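Local coordinates for sporulation-control protein spo0M (Bacillus subtilis, PDB 5CL2) that controls expression of the regulator gene spo0A and is required for Bacillus subtilis to pass the morphological stage 0 of sporulation, at residues 166-171 with 202-207; 171-176 with 180-185. All blocks are in the same frame, centred on the assembly; numbering follows the deposited sequence.

Contact 1: 166-171 with 202-207; sequences VQEFEF and VDRRAR
E170 and R205 meet through a single carboxylate oxygen. R205 NE donates to E170 OE1 over 2.9 Å, with an N-H...O angle of 155°, and the oxygen lies close to the guanidinium plane. Seen from the carboxylate, the donor arrives from above the plane, and the two flat groups are turned 47° apart. The same OE1 also rests 3.3 Å from R205 CG, next to the bend that the arginine makes at its second and third torsions. E168 takes part in the same network: its OE2 accepts from R204 NE at 2.9 Å, although the exact place of that oxygen is less certain, and its approach to R205 NH2 is too close in the model to interpret, so that pairing remains doubtful. Both glutamates have CG anti to the backbone N (chi1 of E170 is 172°) and run on extended, carrying their carboxylates from strand 165-173 out to the turn. That strand belongs to the antiparallel five-stranded sheet of the C-terminal half, where it lies between strands 146-155 and 185-191. A lysine at E170 would probably leave R205 NE without its acceptor and set two positive charges against each other, and N149, whose ND2 bonds E170 OE2, would also lose its mate. Further out, W212 NE1 holds E168 OE1, the other oxygen of that carboxylate. R204 is anchored by NH2 to G211 O and by a cation-pi contact with W212, while E184 OE2 accepts the backbone N of A206 and, weakly, that of R205.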
loop_
_atom_site.group_PDB
_atom_site.type_symbol
_atom_site.label_atom_id
_atom_site.label_comp_id
_atom_site.label_asym_id
_atom_site.label_seq_id
_atom_site.Cartn_x
_atom_site.Cartn_y
_atom_site.Cartn_z
ATOM N N VAL A 166 7.953 -6.072 -4.261
ATOM C CA VAL A 166 7.396 -5.875 -5.599
ATOM C C VAL A 166 7.830 -7.017 -6.499
ATOM O O VAL A 166 8.844 -7.662 -6.232
ATOM C CB VAL A 166 7.841 -4.522 -6.239
ATOM C CG1 VAL A 166 7.341 -3.370 -5.418
ATOM C CG2 VAL A 166 9.348 -4.463 -6.384
ATOM N N GLN A 167 7.076 -7.289 -7.561
ATOM C CA GLN A 167 7.557 -8.293 -8.494
ATOM C C GLN A 167 8.485 -7.613 -9.520
ATOM O O GLN A 167 8.082 -6.721 -10.249
ATOM C CB GLN A 167 6.410 -9.029 -9.197
ATOM C CG GLN A 167 6.927 -10.156 -10.077
ATOM C CD GLN A 167 5.863 -11.159 -10.529
ATOM O OE1 GLN A 167 4.713 -10.807 -10.797
ATOM N NE2 GLN A 167 6.263 -12.421 -10.622
ATOM N N GLU A 168 9.738 -8.044 -9.542
ATOM C CA GLU A 168 10.750 -7.506 -10.429
ATOM C C GLU A 168 10.976 -8.454 -11.611
ATOM O O GLU A 168 11.332 -9.631 -11.421
ATOM C CB GLU A 168 12.058 -7.284 -9.672
ATOM C CG GLU A 168 13.176 -6.637 -10.504
ATOM C CD GLU A 168 14.408 -6.347 -9.667
ATOM O OE1 GLU A 168 14.320 -6.449 -8.425
ATOM O OE2 GLU A 168 15.466 -6.008 -10.237
ATOM N N PHE A 169 10.716 -7.934 -12.815
ATOM C CA PHE A 169 10.965 -8.645 -14.072
ATOM C C PHE A 169 12.313 -8.233 -14.650
ATOM O O PHE A 169 12.560 -7.045 -14.862
ATOM C CB PHE A 169 9.851 -8.372 -15.092
ATOM C CG PHE A 169 8.510 -8.893 -14.662
ATOM C CD1 PHE A 169 7.739 -8.184 -13.770
ATOM C CD2 PHE A 169 8.039 -10.103 -15.128
ATOM C CE1 PHE A 169 6.510 -8.666 -13.348
ATOM C CE2 PHE A 169 6.814 -10.586 -14.711
ATOM C CZ PHE A 169 6.053 -9.867 -13.812
ATOM N N GLU A 170 13.180 -9.208 -14.903
ATOM C CA GLU A 170 14.506 -8.952 -15.467
ATOM C C GLU A 170 14.626 -9.552 -16.863
ATOM O O GLU A 170 14.405 -10.757 -17.065
ATOM C CB GLU A 170 15.601 -9.512 -14.567
ATOM C CG GLU A 170 16.983 -9.448 -15.167
ATOM C CD GLU A 170 17.922 -10.414 -14.482
ATOM O OE1 GLU A 170 17.935 -10.417 -13.228
ATOM O OE2 GLU A 170 18.646 -11.160 -15.184
ATOM N N PHE A 171 14.932 -8.674 -17.817
ATOM C CA PHE A 171 15.088 -8.999 -19.220
ATOM C C PHE A 171 16.550 -8.924 -19.622
ATOM O O PHE A 171 17.309 -8.101 -19.090
ATOM C CB PHE A 171 14.309 -8.033 -20.100
ATOM C CG PHE A 171 12.846 -7.971 -19.809
ATOM C CD1 PHE A 171 12.370 -7.168 -18.788
ATOM C CD2 PHE A 171 11.943 -8.647 -20.601
ATOM C CE1 PHE A 171 11.032 -7.074 -18.538
ATOM C CE2 PHE A 171 10.592 -8.560 -20.352
ATOM C CZ PHE A 171 10.137 -7.769 -19.324
ATOM N N VAL A 202 18.098 -0.177 -15.098
ATOM C CA VAL A 202 18.989 -0.980 -15.925
ATOM C C VAL A 202 20.193 -1.407 -15.111
ATOM O O VAL A 202 20.561 -0.738 -14.145
ATOM C CB VAL A 202 19.489 -0.225 -17.196
ATOM C CG1 VAL A 202 18.302 0.346 -17.990
ATOM C CG2 VAL A 202 20.449 0.871 -16.817
ATOM N N ASP A 203 20.767 -2.550 -15.486
ATOM C CA ASP A 203 22.060 -3.002 -14.964
ATOM C C ASP A 203 22.077 -3.199 -13.446
ATOM O O ASP A 203 23.131 -3.091 -12.823
ATOM C CB ASP A 203 23.195 -2.015 -15.354
ATOM C CG ASP A 203 23.523 -2.022 -16.861
ATOM O OD1 ASP A 203 23.171 -3.002 -17.563
ATOM O OD2 ASP A 203 24.192 -1.062 -17.335
ATOM N N ARG A 204 20.936 -3.561 -12.856
ATOM C CA ARG A 204 20.898 -3.875 -11.422
ATOM C C ARG A 204 21.753 -5.101 -11.094
ATOM O O ARG A 204 22.477 -5.100 -10.088
ATOM C CB ARG A 204 19.448 -4.071 -10.953
ATOM C CG ARG A 204 18.762 -2.735 -10.601
ATOM C CD ARG A 204 17.272 -2.904 -10.288
ATOM N NE ARG A 204 17.008 -3.817 -9.173
ATOM C CZ ARG A 204 17.147 -3.486 -7.895
ATOM N NH1 ARG A 204 17.556 -2.269 -7.556
ATOM N NH2 ARG A 204 16.879 -4.375 -6.957
ATOM N N ARG A 205 21.720 -6.125 -11.945
ATOM C CA ARG A 205 22.542 -7.303 -11.677
ATOM C C ARG A 205 24.001 -6.966 -11.850
ATOM O O ARG A 205 24.811 -7.355 -11.014
ATOM C CB ARG A 205 22.210 -8.493 -12.598
ATOM C CG ARG A 205 20.793 -9.012 -12.500
ATOM C CD ARG A 205 20.290 -8.930 -11.068
ATOM N NE ARG A 205 18.864 -8.652 -11.105
ATOM C CZ ARG A 205 18.245 -7.860 -10.240
ATOM N NH1 ARG A 205 18.919 -7.261 -9.263
ATOM N NH2 ARG A 205 16.954 -7.656 -10.371
ATOM N N ALA A 206 24.335 -6.225 -12.914
ATOM C CA ALA A 206 25.717 -5.811 -13.133
ATOM C C ALA A 206 26.210 -5.052 -11.917
ATOM O O ALA A 206 27.348 -5.214 -11.497
ATOM C CB ALA A 206 25.856 -4.938 -14.413
ATOM N N ARG A 207 25.344 -4.224 -11.347
ATOM C CA ARG A 207 25.731 -3.407 -10.202
ATOM C C ARG A 207 25.590 -4.170 -8.872
ATOM O O ARG A 207 25.879 -3.635 -7.802
ATOM C CB ARG A 207 24.900 -2.125 -10.163
ATOM C CG ARG A 207 25.131 -1.208 -11.364
ATOM C CD ARG A 207 24.436 0.122 -11.184
ATOM N NE ARG A 207 23.016 0.014 -11.471
ATOM C CZ ARG A 207 22.111 0.882 -11.043
ATOM N NH1 ARG A 207 22.491 1.912 -10.296
ATOM N NH2 ARG A 207 20.829 0.707 -11.345
#

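Contact 2: 171-176 with 180-185; sequences FVPTSG and QMLDEL
The F171 ring meets L185 at its edge: L185 O lies in the ring plane, 3.8 Å from F171 CD1, and L185 CD2 is 4.3 Å from the same ring carbon. L138 and I141 of helix 132-143 also pack on this phenyl group. The P173 ring is met by two carbonyls, with L182 O 3.3 Å from P173 CG and D183 O 2.9 Å from P173 CD, a tight approach. L182 CD1 comes up to P173 CG at 3.7 Å; with chi1 at 44°, L182 CG sits between its own backbone N and carbonyl carbon, and the branch swings in against the proline. These residues bracket a strand-helix-strand connection, in which helix 176-181 joins two neighbouring antiparallel strands of the sheet. At its sheet end F171 and L185 form a hydrogen-bonded pair: F171 N gives to L185 O at 2.8 Å, almost straight, and L185 N returns to F171 O at 3.0 Å. At the other end, Q180 N bonds G176 O at 2.9 Å, an ordinary helical bond from residue i+4 to i. S175 occupies the N-cap of this helix, its OG accepting from Y178 N, while L182 is the residue at which the chain departs from helical geometry.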
loop_
_atom_site.group_PDB
_atom_site.type_symbol
_atom_site.label_atom_id
_atom_site.label_comp_id
_atom_site.label_asym_id
_atom_site.label_seq_id
_atom_site.Cartn_x
_atom_site.Cartn_y
_atom_site.Cartn_z
ATOM N N PHE A 171 14.932 -8.674 -17.817
ATOM C CA PHE A 171 15.088 -8.999 -19.220
ATOM C C PHE A 171 16.550 -8.924 -19.622
ATOM O O PHE A 171 17.309 -8.101 -19.090
ATOM C CB PHE A 171 14.309 -8.033 -20.100
ATOM C CG PHE A 171 12.846 -7.971 -19.809
ATOM C CD1 PHE A 171 12.370 -7.168 -18.788
ATOM C CD2 PHE A 171 11.943 -8.647 -20.601
ATOM C CE1 PHE A 171 11.032 -7.074 -18.538
ATOM C CE2 PHE A 171 10.592 -8.560 -20.352
ATOM C CZ PHE A 171 10.137 -7.769 -19.324
ATOM N N VAL A 172 16.916 -9.727 -20.615
ATOM C CA VAL A 172 18.259 -9.744 -21.160
ATOM C C VAL A 172 18.203 -9.251 -22.618
ATOM O O VAL A 172 17.281 -9.609 -23.367
ATOM C CB VAL A 172 18.855 -11.179 -21.086
ATOM C CG1 VAL A 172 20.137 -11.291 -21.867
ATOM C CG2 VAL A 172 19.094 -11.569 -19.656
ATOM N N PRO A 173 19.178 -8.413 -23.016
ATOM C CA PRO A 173 19.155 -7.847 -24.378
ATOM C C PRO A 173 19.449 -8.936 -25.388
ATOM O O PRO A 173 20.417 -9.660 -25.201
ATOM C CB PRO A 173 20.276 -6.777 -24.363
ATOM C CG PRO A 173 21.149 -7.131 -23.214
ATOM C CD PRO A 173 20.235 -7.820 -22.180
ATOM N N THR A 174 18.612 -9.085 -26.406
ATOM C CA THR A 174 18.883 -10.049 -27.466
ATOM C C THR A 174 19.386 -9.474 -28.788
ATOM O O THR A 174 19.683 -10.232 -29.704
ATOM C CB THR A 174 17.646 -10.867 -27.764
ATOM O OG1 THR A 174 16.629 -9.998 -28.273
ATOM C CG2 THR A 174 17.154 -11.519 -26.496
ATOM N N SER A 175 19.467 -8.150 -28.899
ATOM C CA SER A 175 19.935 -7.508 -30.133
ATOM C C SER A 175 21.232 -6.752 -29.891
ATOM O O SER A 175 21.527 -6.390 -28.748
ATOM C CB SER A 175 18.857 -6.565 -30.698
ATOM O OG SER A 175 18.832 -5.322 -30.013
ATOM N N GLY A 176 22.015 -6.537 -30.953
ATOM C CA GLY A 176 23.250 -5.794 -30.825
ATOM C C GLY A 176 23.020 -4.422 -30.215
ATOM O O GLY A 176 23.782 -3.983 -29.342
ATOM N N GLN A 180 24.505 -3.285 -26.597
ATOM C CA GLN A 180 25.369 -2.132 -26.495
ATOM C C GLN A 180 24.828 -1.203 -25.408
ATOM O O GLN A 180 25.604 -0.574 -24.683
ATOM C CB GLN A 180 25.470 -1.416 -27.844
ATOM C CG GLN A 180 26.633 -0.485 -27.933
ATOM C CD GLN A 180 27.948 -1.220 -28.049
ATOM O OE1 GLN A 180 28.888 -0.939 -27.304
ATOM N NE2 GLN A 180 28.028 -2.169 -28.993
ATOM N N MET A 181 23.506 -1.127 -25.290
ATOM C CA MET A 181 22.882 -0.293 -24.248
ATOM C C MET A 181 23.047 -0.758 -22.788
ATOM O O MET A 181 23.272 0.053 -21.878
ATOM C CB MET A 181 21.380 -0.179 -24.510
ATOM C CG MET A 181 20.644 0.662 -23.472
ATOM S SD MET A 181 18.963 1.097 -23.961
ATOM C CE MET A 181 18.046 -0.356 -23.567
ATOM N N LEU A 182 22.873 -2.057 -22.550
ATOM C CA LEU A 182 22.810 -2.537 -21.181
ATOM C C LEU A 182 23.110 -4.031 -21.039
ATOM O O LEU A 182 23.063 -4.792 -22.014
ATOM C CB LEU A 182 21.423 -2.230 -20.597
ATOM C CG LEU A 182 20.165 -2.496 -21.433
ATOM C CD1 LEU A 182 19.885 -3.998 -21.632
ATOM C CD2 LEU A 182 18.977 -1.884 -20.722
ATOM N N ASP A 183 23.429 -4.453 -19.826
ATOM C CA ASP A 183 23.529 -5.882 -19.563
ATOM C C ASP A 183 22.152 -6.483 -19.252
ATOM O O ASP A 183 21.821 -7.588 -19.704
ATOM C CB ASP A 183 24.534 -6.112 -18.454
ATOM C CG ASP A 183 25.920 -5.706 -18.883
ATOM O OD1 ASP A 183 26.115 -5.539 -20.106
ATOM O OD2 ASP A 183 26.803 -5.530 -18.027
ATOM N N GLU A 184 21.320 -5.755 -18.514
ATOM C CA GLU A 184 19.934 -6.179 -18.446
ATOM C C GLU A 184 19.007 -5.061 -18.017
ATOM O O GLU A 184 19.437 -4.085 -17.407
ATOM C CB GLU A 184 19.795 -7.430 -17.514
ATOM C CG GLU A 184 20.015 -7.177 -16.039
ATOM C CD GLU A 184 21.475 -6.983 -15.676
ATOM O OE1 GLU A 184 22.324 -7.723 -16.191
ATOM O OE2 GLU A 184 21.796 -6.078 -14.877
ATOM N N LEU A 185 17.723 -5.263 -18.324
ATOM C CA LEU A 185 16.636 -4.351 -18.021
ATOM C C LEU A 185 15.712 -4.902 -16.900
ATOM O O LEU A 185 15.429 -6.082 -16.862
ATOM C CB LEU A 185 15.820 -4.111 -19.287
ATOM C CG LEU A 185 14.535 -3.312 -19.133
ATOM C CD1 LEU A 185 14.853 -1.864 -18.807
ATOM C CD2 LEU A 185 13.700 -3.457 -20.381
#

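In the fold
Following the chain from the N terminus, both contacts begin on strand 165-173, after the two earlier sheets, helix 132-143 and strand 146-155; their segments on it overlap at F171, which touches its partner segment in contact 2 alone. Contact 2 closes the shorter loop, bringing the chain back through helix 176-181 to the start of strand 185-191. The chain then runs through 185-191 and 195-202 before 202-207 returns to the strand in contact 1, so contact 2 is nested within the loop that contact 1 closes. Their centres lie about 11 Å apart, and they touch where D203 OD1 probably accepts from D183 N and D203 N probably donates to E184 O.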